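Local coordinates for RND efflux system, outer membrane lipoprotein, NodT family (Burkholderia mallei, PDB 6U94), which probably forms the outer-membrane exit duct of an RND-type efflux system, at residues A295-P308 and W333-N345. Sequence-based numbering, arbitrary orientation.
Sequences ANAQIGAARAAFFP and WLFVPQLTLPIFN. Unlike the reference sequence in segment 295-308: Q298 (reference Asn).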
# COMPACT_ATOMS: atom_id res chain seq x y z
N ALA A 295 6.59 20.21 28.55
CA ALA A 295 6.09 19.93 29.89
C ALA A 295 7.21 19.61 30.88
O ALA A 295 6.93 19.08 31.96
CB ALA A 295 5.09 18.77 29.85
N ASN A 296 8.46 19.92 30.52
CA ASN A 296 9.64 19.78 31.38
C ASN A 296 10.03 18.34 31.66
O ASN A 296 10.73 18.07 32.64
CB ASN A 296 9.46 20.53 32.71
CG ASN A 296 10.26 21.80 32.76
OD1 ASN A 296 11.26 21.95 32.05
ND2 ASN A 296 9.84 22.74 33.60
N ALA A 297 9.60 17.39 30.84
CA ALA A 297 10.02 16.02 31.03
C ALA A 297 11.37 15.78 30.36
O ALA A 297 11.77 16.49 29.44
CB ALA A 297 8.97 15.04 30.49
N GLN A 298 12.08 14.77 30.86
CA GLN A 298 13.32 14.31 30.24
C GLN A 298 13.00 13.20 29.24
O GLN A 298 12.51 12.13 29.62
CB GLN A 298 14.32 13.85 31.31
CG GLN A 298 15.21 12.67 30.96
CD GLN A 298 16.33 12.97 29.97
OE1 GLN A 298 16.18 13.80 29.06
NE2 GLN A 298 17.45 12.28 30.14
N ILE A 299 13.26 13.46 27.96
CA ILE A 299 12.88 12.53 26.90
C ILE A 299 13.68 11.24 27.00
O ILE A 299 13.16 10.15 26.76
CB ILE A 299 13.04 13.20 25.53
CG1 ILE A 299 12.08 14.37 25.42
CG2 ILE A 299 12.74 12.21 24.41
CD1 ILE A 299 10.64 13.98 25.61
N GLY A 300 14.96 11.35 27.35
CA GLY A 300 15.77 10.16 27.53
C GLY A 300 15.17 9.21 28.55
O GLY A 300 15.10 8.00 28.32
N ALA A 301 14.72 9.75 29.69
CA ALA A 301 14.04 8.93 30.68
C ALA A 301 12.78 8.31 30.12
O ALA A 301 12.43 7.17 30.46
CB ALA A 301 13.70 9.76 31.92
N ALA A 302 12.06 9.05 29.27
CA ALA A 302 10.81 8.55 28.72
C ALA A 302 11.06 7.44 27.70
O ALA A 302 10.31 6.46 27.65
CB ALA A 302 10.01 9.70 28.10
N ARG A 303 12.11 7.58 26.90
CA ARG A 303 12.48 6.52 25.96
C ARG A 303 12.91 5.27 26.71
O ARG A 303 12.52 4.15 26.34
CB ARG A 303 13.59 7.00 25.03
CG ARG A 303 13.12 7.93 23.93
CD ARG A 303 14.30 8.34 23.06
NE ARG A 303 13.93 9.34 22.06
CZ ARG A 303 14.79 9.93 21.24
NH1 ARG A 303 16.08 9.63 21.30
NH2 ARG A 303 14.37 10.83 20.36
N ALA A 304 13.72 5.43 27.75
CA ALA A 304 14.13 4.29 28.56
C ALA A 304 12.93 3.56 29.13
O ALA A 304 12.92 2.33 29.23
CB ALA A 304 15.07 4.75 29.67
N ALA A 305 11.89 4.31 29.51
CA ALA A 305 10.73 3.70 30.14
C ALA A 305 9.78 3.06 29.13
O ALA A 305 9.22 2.00 29.40
CB ALA A 305 9.98 4.75 30.97
N PHE A 306 9.58 3.69 27.96
CA PHE A 306 8.46 3.32 27.11
C PHE A 306 8.80 3.00 25.65
O PHE A 306 7.89 2.69 24.88
CB PHE A 306 7.41 4.45 27.12
CG PHE A 306 6.88 4.76 28.49
CD1 PHE A 306 6.08 3.86 29.17
CD2 PHE A 306 7.19 5.97 29.10
CE1 PHE A 306 5.59 4.15 30.43
CE2 PHE A 306 6.71 6.27 30.36
CZ PHE A 306 5.91 5.36 31.03
N PHE A 307 10.07 3.06 25.26
CA PHE A 307 10.45 2.91 23.85
C PHE A 307 11.31 1.67 23.69
O PHE A 307 12.50 1.68 24.08
CB PHE A 307 11.19 4.16 23.37
CG PHE A 307 11.02 4.44 21.90
CD1 PHE A 307 11.29 3.47 20.95
CD2 PHE A 307 10.61 5.69 21.47
CE1 PHE A 307 11.14 3.74 19.59
CE2 PHE A 307 10.45 5.97 20.12
CZ PHE A 307 10.72 4.99 19.18
N PRO A 308 10.78 0.58 23.14
CA PRO A 308 11.59 -0.63 22.96
C PRO A 308 12.77 -0.37 22.03
O PRO A 308 12.69 0.41 21.08
CB PRO A 308 10.61 -1.64 22.35
CG PRO A 308 9.24 -1.12 22.69
CD PRO A 308 9.38 0.38 22.71
N TRP A 333 0.61 -5.81 24.05
CA TRP A 333 1.94 -6.32 23.76
C TRP A 333 2.67 -6.69 25.05
O TRP A 333 2.21 -6.44 26.16
CB TRP A 333 2.75 -5.31 22.94
CG TRP A 333 3.11 -4.02 23.62
CD1 TRP A 333 2.64 -3.55 24.81
CD2 TRP A 333 4.01 -3.02 23.12
NE1 TRP A 333 3.20 -2.32 25.09
CE2 TRP A 333 4.05 -1.98 24.07
CE3 TRP A 333 4.80 -2.91 21.97
CZ2 TRP A 333 4.84 -0.84 23.91
CZ3 TRP A 333 5.58 -1.78 21.81
CH2 TRP A 333 5.60 -0.76 22.77
N LEU A 334 3.84 -7.32 24.88
CA LEU A 334 4.60 -7.87 25.99
C LEU A 334 5.79 -7.01 26.39
O LEU A 334 6.66 -7.48 27.13
CB LEU A 334 5.08 -9.28 25.64
CG LEU A 334 4.00 -10.28 25.22
CD1 LEU A 334 4.59 -11.67 25.11
CD2 LEU A 334 2.82 -10.27 26.18
N PHE A 335 5.86 -5.77 25.92
CA PHE A 335 6.93 -4.87 26.35
C PHE A 335 6.72 -4.49 27.82
O PHE A 335 5.60 -4.18 28.24
CB PHE A 335 6.96 -3.61 25.48
CG PHE A 335 7.95 -2.58 25.93
CD1 PHE A 335 9.31 -2.81 25.79
CD2 PHE A 335 7.53 -1.39 26.50
CE1 PHE A 335 10.23 -1.86 26.20
CE2 PHE A 335 8.44 -0.44 26.93
CZ PHE A 335 9.80 -0.67 26.78
N VAL A 336 7.80 -4.54 28.59
CA VAL A 336 7.73 -4.22 30.02
C VAL A 336 8.31 -2.83 30.27
O VAL A 336 9.54 -2.65 30.25
CB VAL A 336 8.45 -5.28 30.86
CG1 VAL A 336 8.40 -4.91 32.34
CG2 VAL A 336 7.85 -6.65 30.61
N PRO A 337 7.47 -1.82 30.49
CA PRO A 337 8.01 -0.51 30.90
C PRO A 337 8.54 -0.56 32.32
O PRO A 337 7.97 -1.21 33.21
CB PRO A 337 6.80 0.42 30.79
CG PRO A 337 5.61 -0.48 30.88
CD PRO A 337 6.02 -1.78 30.25
N GLN A 338 9.67 0.12 32.54
CA GLN A 338 10.29 0.22 33.85
C GLN A 338 10.87 1.62 34.02
O GLN A 338 11.42 2.19 33.07
CB GLN A 338 11.39 -0.83 34.02
CG GLN A 338 12.00 -0.86 35.41
CD GLN A 338 13.26 -1.72 35.48
OE1 GLN A 338 14.11 -1.67 34.59
NE2 GLN A 338 13.37 -2.51 36.53
N LEU A 339 10.75 2.16 35.22
CA LEU A 339 11.23 3.50 35.53
C LEU A 339 12.60 3.40 36.19
O LEU A 339 12.71 2.94 37.33
CB LEU A 339 10.23 4.25 36.41
CG LEU A 339 8.88 4.52 35.76
CD1 LEU A 339 7.93 5.15 36.76
CD2 LEU A 339 9.03 5.41 34.54
N THR A 340 13.63 3.82 35.47
CA THR A 340 14.98 3.91 36.01
C THR A 340 15.53 5.33 36.00
O THR A 340 16.46 5.63 36.75
CB THR A 340 15.94 3.02 35.21
OG1 THR A 340 16.09 3.55 33.89
CG2 THR A 340 15.40 1.59 35.13
N LEU A 341 15.00 6.20 35.16
CA LEU A 341 15.35 7.60 35.16
C LEU A 341 14.11 8.43 35.45
O LEU A 341 13.03 8.12 34.93
CB LEU A 341 15.94 8.01 33.81
CG LEU A 341 17.36 7.55 33.51
CD1 LEU A 341 17.61 7.58 32.02
CD2 LEU A 341 18.31 8.47 34.24
N PRO A 342 14.22 9.45 36.29
CA PRO A 342 13.06 10.31 36.56
C PRO A 342 12.61 11.01 35.28
O PRO A 342 13.40 11.66 34.59
CB PRO A 342 13.57 11.31 37.60
CG PRO A 342 14.76 10.63 38.21
CD PRO A 342 15.38 9.83 37.11
N ILE A 343 11.33 10.86 34.96
CA ILE A 343 10.81 11.52 33.77
C ILE A 343 10.63 13.01 34.02
O ILE A 343 10.84 13.83 33.12
CB ILE A 343 9.50 10.84 33.32
CG1 ILE A 343 9.81 9.43 32.81
CG2 ILE A 343 8.80 11.65 32.25
CD1 ILE A 343 8.59 8.64 32.40
N PHE A 344 10.28 13.40 35.24
CA PHE A 344 10.05 14.79 35.59
C PHE A 344 11.09 15.28 36.58
O PHE A 344 11.48 14.56 37.50
CB PHE A 344 8.65 14.97 36.17
CG PHE A 344 7.55 14.66 35.21
CD1 PHE A 344 7.18 15.57 34.23
CD2 PHE A 344 6.88 13.45 35.28
CE1 PHE A 344 6.17 15.28 33.34
CE2 PHE A 344 5.86 13.15 34.39
CZ PHE A 344 5.50 14.07 33.42
N ASN A 345 11.54 16.52 36.38
CA ASN A 345 12.43 17.15 37.35
C ASN A 345 11.68 17.54 38.62
O ASN A 345 12.32 17.75 39.65
CB ASN A 345 13.09 18.39 36.73
CG ASN A 345 13.79 18.07 35.42
OD1 ASN A 345 14.95 17.66 35.40
ND2 ASN A 345 13.09 18.27 34.31
O HOH W 1 12.87 5.96 33.03
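A297 meets F344 at one end of this contact and P308 meets F335 at the other, so the extended chain 333-345 runs antiparallel to the short helix 299-306, an example of an extended loop laid along a helix that presents small alanines (A301, A304 and A305) to it. Just before the helix, Q298 N donates to I343 O at 2.7 Å, a nearly straight bond lying in the carbonyl plane. The same oxygen receives a CA-H...O contact from A297. Farther along, a water bridges the backbones, donating to A301 O and accepting from L341 N, while A305 CA approaches Q338 O at 3.4 Å.

Small methyls let the chains come close: A301 CB lies 3.4 Å from L341 CB and also touches I343. With its CG1 anti to the carbonyl carbon (chi1 -68°), I343 sends CD1 to the edge of the F306 ring, 3.6 Å from CE2, and turns CG2 to A297 CB. P337 CB packs 3.9 Å from F306 CD1. At the far end, P308 CG sits over one face of F335, 3.7 Å from the ring centroid in a CH-pi contact, and also reaches W333 CH2 at 3.7 Å. The edge of the F335 ring faces A305 O.

The contact's centre lies about 33 Å from the centre of the chain. I343, L339 and P337 touch helix 355-359, and F306 bridges to it and to the long helix 362-415; A297 packs on helix 283-294, R303 forms a salt bridge with E289 of that helix, and F344 N hydrogen-bonds to the side-chain OD1 of N352 in helix 349-352.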